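PDB 6KD7: polyprenyl synthetase from Nonlabens dokdonensis, which probably acts as a magnesium-dependent prenyltransferase that makes geranylgeranyl pyrophosphate, and binds pyrophosphate in its pocket. Local coordinates for residues A[1-12]-A[41-52]. Numbering follows the deposited sequence.
Sequences MNTLKSLRTTFL and RLRPLLTLMSAE. With PPV (pyrophosphate), chain B.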
# COMPACT_ATOMS: atom_id res chain seq x y z
N MET A 1 -56.04 -12.21 2.33
CA MET A 1 -54.77 -12.37 3.10
C MET A 1 -54.77 -11.40 4.28
O MET A 1 -55.35 -10.32 4.14
CB MET A 1 -53.52 -12.05 2.26
CG MET A 1 -53.38 -12.87 0.98
SD MET A 1 -53.70 -11.94 -0.56
CE MET A 1 -52.46 -10.66 -0.44
N ASN A 2 -54.07 -11.72 5.35
CA ASN A 2 -53.79 -10.76 6.44
C ASN A 2 -53.10 -9.55 5.82
O ASN A 2 -52.59 -9.65 4.68
CB ASN A 2 -52.95 -11.36 7.55
CG ASN A 2 -53.72 -12.42 8.29
OD1 ASN A 2 -53.90 -12.32 9.49
ND2 ASN A 2 -54.22 -13.41 7.58
N THR A 3 -53.14 -8.44 6.55
CA THR A 3 -52.40 -7.20 6.23
C THR A 3 -50.90 -7.50 6.25
O THR A 3 -50.46 -8.31 7.11
CB THR A 3 -52.81 -6.11 7.23
OG1 THR A 3 -52.17 -6.36 8.49
CG2 THR A 3 -54.31 -6.07 7.42
N LEU A 4 -50.14 -6.87 5.36
CA LEU A 4 -48.66 -6.80 5.42
C LEU A 4 -48.20 -6.63 6.87
O LEU A 4 -47.28 -7.36 7.28
CB LEU A 4 -48.14 -5.63 4.59
CG LEU A 4 -48.01 -5.84 3.08
CD1 LEU A 4 -47.13 -4.73 2.49
CD2 LEU A 4 -47.47 -7.23 2.74
N LYS A 5 -48.79 -5.68 7.60
CA LYS A 5 -48.30 -5.30 8.95
C LYS A 5 -48.48 -6.49 9.90
O LYS A 5 -47.62 -6.75 10.74
CB LYS A 5 -49.05 -4.06 9.45
CG LYS A 5 -48.40 -3.38 10.65
CD LYS A 5 -49.39 -2.75 11.61
CE LYS A 5 -48.85 -2.68 13.03
NZ LYS A 5 -49.80 -2.00 13.93
N SER A 6 -49.59 -7.19 9.79
CA SER A 6 -49.91 -8.38 10.60
C SER A 6 -48.92 -9.52 10.23
O SER A 6 -48.34 -10.15 11.16
CB SER A 6 -51.35 -8.77 10.38
OG SER A 6 -51.57 -10.11 10.75
N LEU A 7 -48.76 -9.82 8.94
CA LEU A 7 -47.79 -10.85 8.44
C LEU A 7 -46.37 -10.48 8.90
O LEU A 7 -45.69 -11.38 9.46
CB LEU A 7 -47.90 -10.97 6.92
CG LEU A 7 -49.18 -11.65 6.43
CD1 LEU A 7 -49.24 -11.64 4.93
CD2 LEU A 7 -49.30 -13.07 6.98
N ARG A 8 -45.97 -9.23 8.76
CA ARG A 8 -44.60 -8.82 9.14
C ARG A 8 -44.40 -9.07 10.64
O ARG A 8 -43.35 -9.56 11.01
CB ARG A 8 -44.36 -7.36 8.77
CG ARG A 8 -42.90 -6.95 8.79
CD ARG A 8 -42.63 -5.53 8.33
NE ARG A 8 -42.85 -5.35 6.91
CZ ARG A 8 -43.93 -4.79 6.38
NH1 ARG A 8 -44.03 -4.67 5.07
NH2 ARG A 8 -44.90 -4.35 7.15
N THR A 9 -45.43 -8.82 11.44
CA THR A 9 -45.29 -8.92 12.91
C THR A 9 -45.09 -10.39 13.27
O THR A 9 -44.18 -10.70 14.08
CB THR A 9 -46.47 -8.21 13.61
OG1 THR A 9 -46.42 -6.82 13.31
CG2 THR A 9 -46.45 -8.38 15.11
N THR A 10 -45.93 -11.28 12.73
CA THR A 10 -45.84 -12.75 12.93
C THR A 10 -44.46 -13.21 12.40
O THR A 10 -43.79 -13.98 13.09
CB THR A 10 -46.91 -13.50 12.13
OG1 THR A 10 -48.16 -12.81 12.23
CG2 THR A 10 -47.03 -14.95 12.54
N PHE A 11 -44.08 -12.74 11.22
CA PHE A 11 -42.81 -13.15 10.56
C PHE A 11 -41.63 -12.84 11.48
O PHE A 11 -40.85 -13.80 11.70
CB PHE A 11 -42.62 -12.49 9.21
CG PHE A 11 -41.30 -12.84 8.60
CD1 PHE A 11 -41.10 -14.08 8.01
CD2 PHE A 11 -40.24 -11.95 8.64
CE1 PHE A 11 -39.87 -14.41 7.47
CE2 PHE A 11 -39.01 -12.29 8.10
CZ PHE A 11 -38.83 -13.52 7.52
N LEU A 12 -41.57 -11.66 12.09
CA LEU A 12 -40.39 -11.24 12.91
C LEU A 12 -40.38 -12.01 14.21
O LEU A 12 -39.28 -12.36 14.68
CB LEU A 12 -40.38 -9.72 13.11
CG LEU A 12 -40.17 -8.92 11.82
CD1 LEU A 12 -40.21 -7.42 12.09
CD2 LEU A 12 -38.86 -9.30 11.11
N ARG A 41 -39.07 -6.53 4.33
CA ARG A 41 -39.09 -8.02 4.23
C ARG A 41 -40.07 -8.46 3.15
O ARG A 41 -40.84 -9.39 3.41
CB ARG A 41 -39.62 -8.69 5.50
CG ARG A 41 -39.05 -8.17 6.79
CD ARG A 41 -37.61 -8.55 6.97
NE ARG A 41 -37.02 -7.94 8.15
CZ ARG A 41 -35.89 -8.36 8.71
NH1 ARG A 41 -35.19 -9.35 8.19
NH2 ARG A 41 -35.46 -7.74 9.79
N LEU A 42 -40.13 -7.74 2.03
CA LEU A 42 -41.01 -8.03 0.88
C LEU A 42 -40.95 -9.52 0.55
O LEU A 42 -42.01 -10.13 0.30
CB LEU A 42 -40.52 -7.19 -0.31
CG LEU A 42 -40.94 -7.62 -1.72
CD1 LEU A 42 -42.34 -7.11 -2.02
CD2 LEU A 42 -39.97 -7.11 -2.81
N ARG A 43 -39.76 -10.10 0.42
CA ARG A 43 -39.66 -11.45 -0.21
C ARG A 43 -40.33 -12.50 0.67
O ARG A 43 -41.23 -13.20 0.23
CB ARG A 43 -38.19 -11.71 -0.55
CG ARG A 43 -37.72 -10.87 -1.73
CD ARG A 43 -36.22 -10.99 -1.85
NE ARG A 43 -35.77 -10.11 -2.90
CZ ARG A 43 -35.67 -8.83 -2.72
NH1 ARG A 43 -35.25 -8.06 -3.69
NH2 ARG A 43 -35.97 -8.30 -1.56
N PRO A 44 -40.01 -12.62 1.96
CA PRO A 44 -40.69 -13.62 2.78
C PRO A 44 -42.21 -13.41 2.82
O PRO A 44 -42.91 -14.36 2.84
CB PRO A 44 -40.04 -13.45 4.16
CG PRO A 44 -39.32 -12.14 4.10
CD PRO A 44 -38.97 -11.91 2.65
N LEU A 45 -42.68 -12.16 2.83
CA LEU A 45 -44.12 -11.84 2.91
C LEU A 45 -44.80 -12.26 1.63
O LEU A 45 -45.93 -12.61 1.73
CB LEU A 45 -44.35 -10.35 3.20
CG LEU A 45 -43.77 -9.86 4.53
CD1 LEU A 45 -44.25 -8.47 4.86
CD2 LEU A 45 -44.08 -10.80 5.67
N LEU A 46 -44.14 -12.28 0.49
CA LEU A 46 -44.76 -12.83 -0.75
C LEU A 46 -45.11 -14.32 -0.53
O LEU A 46 -46.19 -14.75 -1.02
CB LEU A 46 -43.83 -12.65 -1.94
CG LEU A 46 -43.66 -11.21 -2.45
CD1 LEU A 46 -42.54 -11.13 -3.48
CD2 LEU A 46 -44.94 -10.67 -3.03
N THR A 47 -44.24 -15.08 0.15
CA THR A 47 -44.40 -16.52 0.43
C THR A 47 -45.68 -16.70 1.27
O THR A 47 -46.57 -17.48 0.82
CB THR A 47 -43.12 -17.11 1.04
OG1 THR A 47 -42.07 -17.02 0.07
CG2 THR A 47 -43.32 -18.55 1.46
N LEU A 48 -45.79 -15.95 2.37
CA LEU A 48 -46.96 -16.00 3.29
C LEU A 48 -48.24 -15.58 2.55
O LEU A 48 -49.26 -16.28 2.66
CB LEU A 48 -46.72 -15.10 4.50
CG LEU A 48 -45.45 -15.39 5.27
CD1 LEU A 48 -45.33 -14.43 6.43
CD2 LEU A 48 -45.39 -16.82 5.76
N MET A 49 -48.19 -14.53 1.75
CA MET A 49 -49.38 -14.05 1.03
C MET A 49 -49.84 -15.16 0.07
O MET A 49 -51.05 -15.39 -0.01
CB MET A 49 -49.08 -12.78 0.23
CG MET A 49 -48.93 -11.52 1.11
SD MET A 49 -48.07 -10.18 0.22
CE MET A 49 -49.34 -9.81 -0.98
N SER A 50 -48.91 -15.76 -0.67
CA SER A 50 -49.18 -16.82 -1.68
C SER A 50 -49.87 -18.00 -0.97
O SER A 50 -50.91 -18.46 -1.43
CB SER A 50 -47.93 -17.29 -2.33
OG SER A 50 -48.21 -18.07 -3.48
N ALA A 51 -49.29 -18.45 0.12
CA ALA A 51 -49.81 -19.53 0.95
C ALA A 51 -51.28 -19.19 1.29
O ALA A 51 -52.14 -19.96 0.87
CB ALA A 51 -48.95 -19.69 2.16
N GLU A 52 -51.56 -18.07 1.94
CA GLU A 52 -52.93 -17.71 2.40
C GLU A 52 -53.91 -17.69 1.21
O GLU A 52 -54.91 -18.42 1.27
CB GLU A 52 -52.91 -16.37 3.11
CG GLU A 52 -52.33 -16.49 4.48
CD GLU A 52 -52.40 -15.18 5.27
OE1 GLU A 52 -52.57 -14.11 4.62
OE2 GLU A 52 -52.26 -15.25 6.51
O11 PPV B . -33.98 -3.71 -1.95
P1 PPV B . -34.88 -4.75 -1.38
O21 PPV B . -35.22 -5.78 -2.39
O31 PPV B . -36.10 -4.16 -0.76
OPP PPV B . -34.06 -5.55 -0.21
P2 PPV B . -33.65 -5.36 1.36
O12 PPV B . -32.53 -4.38 1.39
O22 PPV B . -34.87 -4.81 2.04
O32 PPV B . -33.25 -6.68 1.91
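The N-terminal helix of this mainly helical polyprenyl synthetase lies across helix 42-52, with knobs-into-holes packing between L7 and L45. The axes of segments 4-12 and 42-52 cross at 109° and approach to 10.2 Å. L7 fits among L45, L48, M49 and E52. Its CD1 meets M49 CG at 3.8 Å, while CD2 lies near L48 CB and the E52 carboxylate. In return L45 enters the hole formed by L4, L7, R8 and F11. Its CD1 sits over one face of the R8 guanidinium, 3.8 Å from R8 NH1. R8 NE gives its hydrogen bond to the carbonyl of K40.

F11 has CG anti to the backbone N (chi1 176°), which places the ring against P44. P44 CG makes a CH-pi contact over the ring face, 4.2 Å from the F11 centroid. Beside it, L12 CD2 covers a face of the R41 guanidinium, whose NH1 forms a salt bridge with E69.

At the other end, E52 reaches the start of the chain. E52 OE1 accepts from N2 N at 2.9 Å, on its syn side and 27° out of the carboxylate plane. An alanine here would probably leave N2 N without this acceptor and open a gap beside L7. L4 CD2 touches M49 SD at 3.9 Å, and F318 of helix 309-322 packs against L4.

On the same helix as E52, R43 faces the pyrophosphate pocket. Its NH1 and NH2 both donate to pyrophosphate O21, at 2.6 Å from NH1. The N-terminal helix thus packs on a helix that supplies R43, a pyrophosphate-binding arginine of the pocket, within the mainly alpha-helical fold of the FPP/GGPP synthase family.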